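Local coordinates for protein LRA-12 (Uncultured bacterium, PDB 5AEB) that hydrolyses beta-lactam antibiotics, carbapenems among them, as a class B3 metallo-beta-lactamase with two zinc ions in its active site, at residues K8-S13 and A85-L90; A15-P20 and A225-Q230; Q213-L218 and K252-S257. One frame throughout, in Å; residues are numbered along the deposited sequence.

Contact 1. Residues K8-S13 and A85-L90. With ZN (zinc ion), chain C; ZN (zinc ion), chain D.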
loop_
_atom_site.group_PDB
_atom_site.type_symbol
_atom_site.label_atom_id
_atom_site.label_comp_id
_atom_site.label_asym_id
_atom_site.label_seq_id
_atom_site.Cartn_x
_atom_site.Cartn_y
_atom_site.Cartn_z
ATOM N N LYS A 8 -10.824 -12.103 13.809
ATOM C CA LYS A 8 -11.647 -12.685 12.767
ATOM C C LYS A 8 -11.611 -11.857 11.499
ATOM O O LYS A 8 -12.186 -10.780 11.423
ATOM C CB LYS A 8 -13.081 -12.895 13.248
ATOM C CG LYS A 8 -13.230 -14.101 14.175
ATOM C CD LYS A 8 -14.567 -14.817 14.005
ATOM C CE LYS A 8 -15.669 -14.200 14.860
ATOM N NZ LYS A 8 -15.928 -12.778 14.479
ATOM N N GLU A 9 -10.906 -12.372 10.504
ATOM C CA GLU A 9 -10.840 -11.733 9.205
ATOM C C GLU A 9 -12.220 -11.770 8.557
ATOM O O GLU A 9 -12.830 -12.846 8.471
ATOM C CB GLU A 9 -9.839 -12.462 8.332
ATOM C CG GLU A 9 -9.608 -11.789 7.000
ATOM C CD GLU A 9 -8.312 -12.226 6.385
ATOM O OE1 GLU A 9 -7.251 -11.658 6.752
ATOM O OE2 GLU A 9 -8.365 -13.154 5.557
ATOM N N PRO A 10 -12.713 -10.602 8.091
ATOM C CA PRO A 10 -14.023 -10.552 7.435
ATOM C C PRO A 10 -14.080 -11.464 6.205
ATOM O O PRO A 10 -13.035 -11.779 5.625
ATOM C CB PRO A 10 -14.141 -9.081 7.005
ATOM C CG PRO A 10 -13.224 -8.365 7.934
ATOM C CD PRO A 10 -12.058 -9.289 8.070
ATOM N N THR A 11 -15.293 -11.885 5.837
ATOM C CA THR A 11 -15.542 -12.697 4.648
ATOM C C THR A 11 -14.947 -12.036 3.416
ATOM O O THR A 11 -15.175 -10.846 3.171
ATOM C CB THR A 11 -17.063 -12.883 4.427
ATOM O OG1 THR A 11 -17.640 -13.487 5.599
ATOM C CG2 THR A 11 -17.361 -13.730 3.181
ATOM N N VAL A 12 -14.173 -12.801 2.656
ATOM C CA VAL A 12 -13.618 -12.300 1.402
ATOM C C VAL A 12 -14.362 -12.972 0.261
ATOM O O VAL A 12 -14.288 -14.185 0.114
ATOM C CB VAL A 12 -12.096 -12.568 1.259
ATOM C CG1 VAL A 12 -11.596 -12.083 -0.111
ATOM C CG2 VAL A 12 -11.326 -11.922 2.400
ATOM N N SER A 13 -15.063 -12.167 -0.536
ATOM C CA SER A 13 -15.852 -12.647 -1.668
ATOM C C SER A 13 -15.053 -12.689 -2.984
ATOM O O SER A 13 -15.435 -13.382 -3.912
ATOM C CB SER A 13 -17.098 -11.765 -1.841
ATOM O OG SER A 13 -16.727 -10.389 -2.006
ATOM N N ALA A 85 -4.196 0.965 6.814
ATOM C CA ALA A 85 -4.431 -0.049 7.852
ATOM C C ALA A 85 -5.772 -0.789 7.716
ATOM O O ALA A 85 -6.695 -0.600 8.516
ATOM C CB ALA A 85 -4.276 0.549 9.247
ATOM N N HIS A 86 -5.886 -1.604 6.670
ATOM C CA HIS A 86 -7.034 -2.467 6.476
ATOM C C HIS A 86 -6.529 -3.859 6.354
ATOM O O HIS A 86 -5.420 -4.066 5.891
ATOM C CB HIS A 86 -7.810 -2.126 5.203
ATOM C CG HIS A 86 -8.795 -0.992 5.355
ATOM N ND1 HIS A 86 -9.261 -0.289 4.293
ATOM C CD2 HIS A 86 -9.395 -0.441 6.487
ATOM C CE1 HIS A 86 -10.102 0.670 4.741
ATOM N NE2 HIS A 86 -10.199 0.556 6.080
ATOM N N TYR A 87 -7.387 -4.818 6.702
ATOM C CA TYR A 87 -7.006 -6.232 6.764
ATOM C C TYR A 87 -6.521 -6.804 5.442
ATOM O O TYR A 87 -5.748 -7.758 5.452
ATOM C CB TYR A 87 -8.153 -7.100 7.313
ATOM C CG TYR A 87 -9.290 -7.326 6.338
ATOM C CD1 TYR A 87 -10.323 -6.394 6.209
ATOM C CD2 TYR A 87 -9.317 -8.458 5.516
ATOM C CE1 TYR A 87 -11.367 -6.590 5.307
ATOM C CE2 TYR A 87 -10.355 -8.670 4.613
ATOM C CZ TYR A 87 -11.378 -7.744 4.509
ATOM O OH TYR A 87 -12.414 -7.959 3.592
ATOM N N ASP A 88 -6.983 -6.241 4.326
ATOM C CA ASP A 88 -6.530 -6.677 2.995
ATOM C C ASP A 88 -5.077 -6.226 2.659
ATOM O O ASP A 88 -4.491 -6.713 1.701
ATOM C CB ASP A 88 -7.548 -6.324 1.842
ATOM C CG ASP A 88 -7.895 -4.837 1.753
ATOM O OD1 ASP A 88 -8.047 -4.182 2.844
ATOM O OD2 ASP A 88 -8.020 -4.308 0.594
ATOM N N HIS A 89 -4.502 -5.345 3.483
ATOM C CA HIS A 89 -3.108 -4.913 3.313
ATOM C C HIS A 89 -2.228 -5.110 4.509
ATOM O O HIS A 89 -1.019 -4.835 4.429
ATOM C CB HIS A 89 -3.061 -3.466 2.851
ATOM C CG HIS A 89 -4.055 -3.173 1.754
ATOM N ND1 HIS A 89 -3.817 -3.479 0.481
ATOM C CD2 HIS A 89 -5.343 -2.639 1.804
ATOM C CE1 HIS A 89 -4.889 -3.130 -0.269
ATOM N NE2 HIS A 89 -5.827 -2.629 0.551
ATOM N N LEU A 90 -2.819 -5.596 5.617
ATOM C CA LEU A 90 -2.070 -5.859 6.867
ATOM C C LEU A 90 -2.328 -7.244 7.444
ATOM O O LEU A 90 -1.814 -7.582 8.516
ATOM C CB LEU A 90 -2.444 -4.831 7.936
ATOM C CG LEU A 90 -1.932 -3.397 7.847
ATOM C CD1 LEU A 90 -2.346 -2.640 9.096
ATOM C CD2 LEU A 90 -0.427 -3.386 7.745
HETATM ZN ZN ZN C . -7.656 -2.500 -0.061
HETATM ZN ZN ZN D . -8.733 -0.163 2.453
HETATM O O HOH W 1 -8.614 -1.726 1.421
HETATM O O HOH W 2 -8.254 -0.806 -0.635
#

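Contact 2. Residues A15-P20 and A225-Q230. With ZN (zinc ion), chain C.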
loop_
_atom_site.group_PDB
_atom_site.type_symbol
_atom_site.label_atom_id
_atom_site.label_comp_id
_atom_site.label_asym_id
_atom_site.label_seq_id
_atom_site.Cartn_x
_atom_site.Cartn_y
_atom_site.Cartn_z
ATOM N N ALA A 15 -12.067 -13.850 -5.025
ATOM C CA ALA A 15 -11.022 -14.878 -5.108
ATOM C C ALA A 15 -9.632 -14.355 -5.492
ATOM O O ALA A 15 -8.630 -14.928 -5.088
ATOM C CB ALA A 15 -11.433 -15.991 -6.059
ATOM N N ASP A 16 -9.577 -13.289 -6.288
ATOM C CA ASP A 16 -8.307 -12.673 -6.706
ATOM C C ASP A 16 -7.460 -12.120 -5.542
ATOM O O ASP A 16 -6.251 -11.918 -5.706
ATOM C CB ASP A 16 -8.559 -11.567 -7.754
ATOM C CG ASP A 16 -8.924 -12.133 -9.133
ATOM O OD1 ASP A 16 -8.784 -13.359 -9.345
ATOM O OD2 ASP A 16 -9.352 -11.358 -10.020
ATOM N N TRP A 17 -8.083 -11.870 -4.383
ATOM C CA TRP A 17 -7.335 -11.411 -3.215
ATOM C C TRP A 17 -6.358 -12.448 -2.733
ATOM O O TRP A 17 -5.274 -12.120 -2.319
ATOM C CB TRP A 17 -8.281 -10.970 -2.108
ATOM C CG TRP A 17 -8.921 -9.618 -2.353
ATOM C CD1 TRP A 17 -9.001 -8.901 -3.555
ATOM C CD2 TRP A 17 -9.626 -8.776 -1.371
ATOM N NE1 TRP A 17 -9.655 -7.707 -3.365
ATOM C CE2 TRP A 17 -10.076 -7.579 -2.100
ATOM C CE3 TRP A 17 -9.941 -8.904 -0.025
ATOM C CZ2 TRP A 17 -10.782 -6.553 -1.474
ATOM C CZ3 TRP A 17 -10.635 -7.857 0.596
ATOM C CH2 TRP A 17 -11.056 -6.716 -0.114
ATOM N N SER A 18 -6.713 -13.719 -2.805
ATOM C CA SER A 18 -5.807 -14.781 -2.382
ATOM C C SER A 18 -5.142 -15.522 -3.538
ATOM O O SER A 18 -4.219 -16.293 -3.316
ATOM C CB SER A 18 -6.550 -15.778 -1.491
ATOM O OG SER A 18 -7.652 -16.283 -2.217
ATOM N N LYS A 19 -5.593 -15.277 -4.767
ATOM C CA LYS A 19 -5.013 -15.914 -5.947
ATOM C C LYS A 19 -3.504 -15.598 -6.133
ATOM O O LYS A 19 -3.132 -14.444 -6.237
ATOM C CB LYS A 19 -5.827 -15.491 -7.170
ATOM C CG LYS A 19 -5.429 -16.152 -8.479
ATOM C CD LYS A 19 -6.539 -15.989 -9.494
ATOM C CE LYS A 19 -6.227 -16.766 -10.772
ATOM N NZ LYS A 19 -5.331 -15.987 -11.669
ATOM N N PRO A 20 -2.630 -16.622 -6.156
ATOM C CA PRO A 20 -1.190 -16.328 -6.356
ATOM C C PRO A 20 -0.872 -15.719 -7.717
ATOM O O PRO A 20 -1.554 -15.997 -8.705
ATOM C CB PRO A 20 -0.512 -17.709 -6.247
ATOM C CG PRO A 20 -1.625 -18.719 -6.364
ATOM C CD PRO A 20 -2.854 -18.045 -5.811
ATOM N N ALA A 225 -0.401 1.082 -7.115
ATOM C CA ALA A 225 -1.435 1.299 -6.104
ATOM C C ALA A 225 -1.564 0.110 -5.156
ATOM O O ALA A 225 -0.842 -0.877 -5.298
ATOM C CB ALA A 225 -2.770 1.665 -6.767
ATOM N N SER A 226 -2.451 0.220 -4.172
ATOM C CA SER A 226 -2.642 -0.828 -3.188
ATOM C C SER A 226 -3.346 -2.080 -3.761
ATOM O O SER A 226 -3.149 -3.178 -3.267
ATOM C CB SER A 226 -3.410 -0.276 -1.995
ATOM O OG SER A 226 -2.537 0.580 -1.221
ATOM N N HIS A 227 -4.152 -1.896 -4.799
ATOM C CA HIS A 227 -4.786 -3.025 -5.508
ATOM C C HIS A 227 -4.321 -3.035 -6.941
ATOM O O HIS A 227 -4.267 -1.977 -7.570
ATOM C CB HIS A 227 -6.321 -2.923 -5.449
ATOM C CG HIS A 227 -6.899 -3.225 -4.083
ATOM N ND1 HIS A 227 -7.454 -4.419 -3.771
ATOM C CD2 HIS A 227 -7.011 -2.432 -2.947
ATOM C CE1 HIS A 227 -7.835 -4.402 -2.462
ATOM N NE2 HIS A 227 -7.587 -3.181 -1.972
ATOM N N ALA A 228 -4.027 -4.222 -7.492
ATOM C CA ALA A 228 -3.549 -4.310 -8.865
ATOM C C ALA A 228 -4.555 -3.655 -9.816
ATOM O O ALA A 228 -4.169 -2.911 -10.721
ATOM C CB ALA A 228 -3.264 -5.743 -9.268
ATOM N N SER A 229 -5.840 -3.888 -9.575
ATOM C CA SER A 229 -6.856 -3.392 -10.468
ATOM C C SER A 229 -6.831 -1.865 -10.518
ATOM O O SER A 229 -7.128 -1.304 -11.560
ATOM C CB SER A 229 -8.247 -3.920 -10.096
ATOM O OG SER A 229 -8.597 -3.510 -8.780
ATOM N N GLN A 230 -6.447 -1.200 -9.411
ATOM C CA GLN A 230 -6.507 0.269 -9.389
ATOM C C GLN A 230 -5.518 0.971 -10.308
ATOM O O GLN A 230 -5.755 2.092 -10.685
ATOM C CB GLN A 230 -6.408 0.838 -7.978
ATOM C CG GLN A 230 -7.493 0.337 -7.053
ATOM C CD GLN A 230 -7.188 0.631 -5.585
ATOM O OE1 GLN A 230 -6.012 0.565 -5.114
ATOM N NE2 GLN A 230 -8.222 0.955 -4.854
HETATM ZN ZN ZN C . -7.656 -2.500 -0.061
HETATM O O HOH W 2 -8.254 -0.806 -0.635
HETATM O O HOH W 1 -8.614 -1.726 1.421
#

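Contact 3. Residues Q213-L218 and K252-S257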
loop_
_atom_site.group_PDB
_atom_site.type_symbol
_atom_site.label_atom_id
_atom_site.label_comp_id
_atom_site.label_asym_id
_atom_site.label_seq_id
_atom_site.Cartn_x
_atom_site.Cartn_y
_atom_site.Cartn_z
ATOM N N GLN A 213 -6.643 16.906 -3.725
ATOM C CA GLN A 213 -5.816 18.031 -4.143
ATOM C C GLN A 213 -4.287 17.712 -4.128
ATOM O O GLN A 213 -3.591 17.928 -5.126
ATOM C CB GLN A 213 -6.154 19.246 -3.261
ATOM C CG GLN A 213 -5.170 20.393 -3.374
ATOM C CD GLN A 213 -5.495 21.346 -4.505
ATOM O OE1 GLN A 213 -4.700 22.248 -4.811
ATOM N NE2 GLN A 213 -6.677 21.165 -5.133
ATOM N N ALA A 214 -3.784 17.185 -3.008
ATOM C CA ALA A 214 -2.379 16.818 -2.890
ATOM C C ALA A 214 -1.959 15.779 -3.954
ATOM O O ALA A 214 -0.899 15.902 -4.563
ATOM C CB ALA A 214 -2.081 16.292 -1.495
ATOM N N MET A 215 -2.781 14.764 -4.163
ATOM C CA MET A 215 -2.439 13.698 -5.157
ATOM C C MET A 215 -2.434 14.145 -6.612
ATOM O O MET A 215 -1.603 13.665 -7.405
ATOM C CB MET A 215 -3.281 12.429 -4.967
ATOM C CG MET A 215 -2.867 11.632 -3.721
ATOM S SD MET A 215 -3.908 10.195 -3.405
ATOM C CE MET A 215 -2.921 8.990 -4.303
ATOM N N LYS A 216 -3.375 15.008 -6.983
ATOM C CA LYS A 216 -3.420 15.577 -8.338
ATOM C C LYS A 216 -2.113 16.302 -8.671
ATOM O O LYS A 216 -1.642 16.251 -9.819
ATOM C CB LYS A 216 -4.612 16.526 -8.544
ATOM C CG LYS A 216 -5.961 15.815 -8.728
ATOM C CD LYS A 216 -7.154 16.725 -8.418
ATOM C CE LYS A 216 -8.403 15.927 -8.013
ATOM N NZ LYS A 216 -9.479 16.034 -9.043
ATOM N N ASN A 217 -1.519 16.957 -7.679
ATOM C CA ASN A 217 -0.319 17.768 -7.926
ATOM C C ASN A 217 1.026 17.036 -7.842
ATOM O O ASN A 217 2.055 17.638 -8.057
ATOM C CB ASN A 217 -0.302 18.970 -6.981
ATOM C CG ASN A 217 -1.433 19.944 -7.272
ATOM O OD1 ASN A 217 -2.066 20.462 -6.357
ATOM N ND2 ASN A 217 -1.703 20.166 -8.541
ATOM N N LEU A 218 1.011 15.763 -7.468
ATOM C CA LEU A 218 2.227 14.968 -7.390
ATOM C C LEU A 218 2.808 14.747 -8.806
ATOM O O LEU A 218 2.046 14.666 -9.776
ATOM C CB LEU A 218 1.921 13.626 -6.751
ATOM C CG LEU A 218 1.651 13.673 -5.235
ATOM C CD1 LEU A 218 1.260 12.320 -4.680
ATOM C CD2 LEU A 218 2.875 14.227 -4.514
ATOM N N LYS A 252 -2.222 9.509 -17.636
ATOM C CA LYS A 252 -3.659 9.549 -17.978
ATOM C C LYS A 252 -4.450 8.614 -17.059
ATOM O O LYS A 252 -5.504 9.004 -16.555
ATOM C CB LYS A 252 -3.945 9.187 -19.452
ATOM C CG LYS A 252 -5.374 9.537 -19.870
ATOM C CD LYS A 252 -5.711 9.276 -21.331
ATOM C CE LYS A 252 -5.406 7.841 -21.711
ATOM N NZ LYS A 252 -6.213 6.879 -20.941
ATOM N N GLY A 253 -3.925 7.396 -16.835
ATOM C CA GLY A 253 -4.612 6.424 -15.977
ATOM C C GLY A 253 -4.811 6.961 -14.567
ATOM O O GLY A 253 -5.883 6.845 -13.985
ATOM N N TYR A 254 -3.754 7.561 -14.032
ATOM C CA TYR A 254 -3.752 8.175 -12.721
ATOM C C TYR A 254 -4.779 9.329 -12.595
ATOM O O TYR A 254 -5.601 9.350 -11.663
ATOM C CB TYR A 254 -2.340 8.650 -12.411
ATOM C CG TYR A 254 -2.128 9.308 -11.067
ATOM C CD1 TYR A 254 -1.929 8.533 -9.918
ATOM C CD2 TYR A 254 -2.074 10.701 -10.952
ATOM C CE1 TYR A 254 -1.698 9.121 -8.691
ATOM C CE2 TYR A 254 -1.831 11.314 -9.725
ATOM C CZ TYR A 254 -1.659 10.508 -8.590
ATOM O OH TYR A 254 -1.400 11.063 -7.348
ATOM N N ASP A 255 -4.703 10.271 -13.536
ATOM C CA ASP A 255 -5.664 11.352 -13.645
ATOM C C ASP A 255 -7.108 10.857 -13.825
ATOM O O ASP A 255 -7.998 11.405 -13.192
ATOM C CB ASP A 255 -5.267 12.347 -14.754
ATOM C CG ASP A 255 -4.024 13.198 -14.397
ATOM O OD1 ASP A 255 -3.791 13.538 -13.203
ATOM O OD2 ASP A 255 -3.285 13.570 -15.342
ATOM N N GLU A 256 -7.345 9.849 -14.672
ATOM C CA GLU A 256 -8.710 9.320 -14.869
ATOM C C GLU A 256 -9.231 8.768 -13.536
ATOM O O GLU A 256 -10.386 8.990 -13.159
ATOM C CB GLU A 256 -8.769 8.195 -15.923
ATOM C CG GLU A 256 -8.956 8.641 -17.362
ATOM C CD GLU A 256 -8.668 7.537 -18.393
ATOM O OE1 GLU A 256 -8.495 6.354 -18.011
ATOM O OE2 GLU A 256 -8.584 7.851 -19.598
ATOM N N SER A 257 -8.357 8.067 -12.823
ATOM C CA SER A 257 -8.713 7.458 -11.578
ATOM C C SER A 257 -9.043 8.536 -10.516
ATOM O O SER A 257 -10.043 8.419 -9.791
ATOM C CB SER A 257 -7.590 6.526 -11.138
ATOM O OG SER A 257 -7.851 6.009 -9.873
#

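Contact 1. Residues K8-S13 and A85-L90
E9, P10 and V12 of the N-terminal segment K8-S13 meet the ring of Y87. The Y87 CB points toward K8-S13, with CG set between the backbone N and the carbonyl carbon (chi1 74°). This lays the ring against P10. P10 CD stands over the middle of the ring, about equally far from all six carbons. It is 3.6 Å from the Y87 ring centroid, almost on the ring normal, so the contact is a CH-pi interaction over one face. Y87 CE1 meets P10 CG at 3.7 Å. On the other long side of the ring, Y87 CD2 receives E9 CG at 3.7 Å from an oblique direction. The E9 side chain crosses the tyrosine at about a right angle, and its OE1 goes on to a hydrogen bond with A57 N.

Segment 85-90 holds all but the first residue of the H/Q-x-H-x-D-H motif of class B3 enzymes; Q84, just before it, takes that place. H86 ND1 binds one zinc at 1.9 Å; D88 OD2 and H89 NE2 bind the other. Y87 sits between these ligands in sequence and binds neither zinc; its ring runs out to the side, toward K8-S13.

Farther along, Y87 CE2 has V12 CG2 at its edge, near the ring plane, at 4.1 Å. At the tip, Y87 OH approaches P10 CB and the backbone T11 O, each at 4.0 Å, and makes no hydrogen bond to K8-S13.

Contact 2. Residues A15-P20 and A225-Q230
W17 and H227 carry the whole of this small contact, which lies beside the second zinc site of the metallo-beta-lactamase fold. H227 comes from the loop after strand 222-225. Its NE2 binds the zinc at 2.0 Å. D88, H89 and two waters complete the coordination of that ion, and one of the waters also binds the neighbouring zinc.

W17 belongs to the N-terminal loop. Its CG is anti to the carbonyl carbon (chi1 -76°), and the long indole reaches across to the imidazole. The six-membered ring makes the closest approach, with W17 CZ2 at 3.8 Å from H227 CE1. NE1 and CE2 of the indole lie only slightly farther from the same carbon. The rings are neither stacked nor edge-to-face. Their planes meet at 46°, and the contact is purely van der Waals. The indole also touches V12, L38, Y87 and D88, so it packs between V12 of its own N-terminal stretch, L38, and the zinc-binding helix 87-90.

The rotation of the imidazole is fixed at both nitrogens. NE2 holds the metal, while ND1 is hydrogen-bonded to D37 OD2. This second-shell carboxylate would be expected to make the ring a stronger zinc ligand. The histidine backbone is tied down as well: H227 N donates to Q230 OE1 at 3.1 Å, reaching the amide oxygen from above its carbonyl plane.

Contact 3. Residues Q213-L218 and K252-S257
M215 O takes the shortest polar bond of the contact: Y254 OH donates to it at 2.6 Å. The oxygen also accepts a weak backbone bond from L218 N, one of the loose bonds with which the helix frays. The phenol hydroxyl approaches from above the carbonyl plane, 43° out of it, with a C=O...donor angle of 115°. Seen from the ring, M215 O lies at the edge and in the plane of the tyrosine.

Y254 stands on helix 251-267. Its CG is anti to the backbone N (chi1 -179°), which stretches the ring straight across to the end of helix 204-216. There M215 meets it at about a right angle. Besides the carbonyl, M215 CB touches Y254 OH at 3.3 Å. The thioether is bent at its last torsion, and M215 CE comes to 4.0 Å from the same hydroxyl. L218 CD1 also packs against Y254 OH, at 4.0 Å. The Y254 ring is further held by edge-to-face contacts with F220 and W223.

Both helices lie against the five-stranded sheet of the metallo-beta-lactamase sandwich: M215, L218 and Y254 all touch strand 178-184. The neighbouring R251 bonds K216 O and L218 O and forms a salt bridge with D255. Carbonyls at and just past the end of helix 204-216 are thus met by a buried hydroxyl and a positive charge, which would probably offset the partial negative charge expected at a helix C-terminus.

How the contacts relate
From the N terminus, residues 8-13 open contact 1, which closes at the metal-binding segment 85-90. Contact 2 opens within that span, at 15-20, and closes much later at 225-230, so the two cross. Contact 3 opens at 213-218, inside the span of contact 2, and closes at 252-257, crossing it in turn. Contacts 1 and 3 follow in series. Contacts 1 and 2 tie the N-terminal stretch to the zinc-binding segments that follow strands 77-81 and 222-225, one from each sheet. They meet directly, and share one zinc and two waters. Contact 3 instead joins two helices near the C terminus, its centre about 27 Å from that of contact 1 and about 21 Å from that of contact 2.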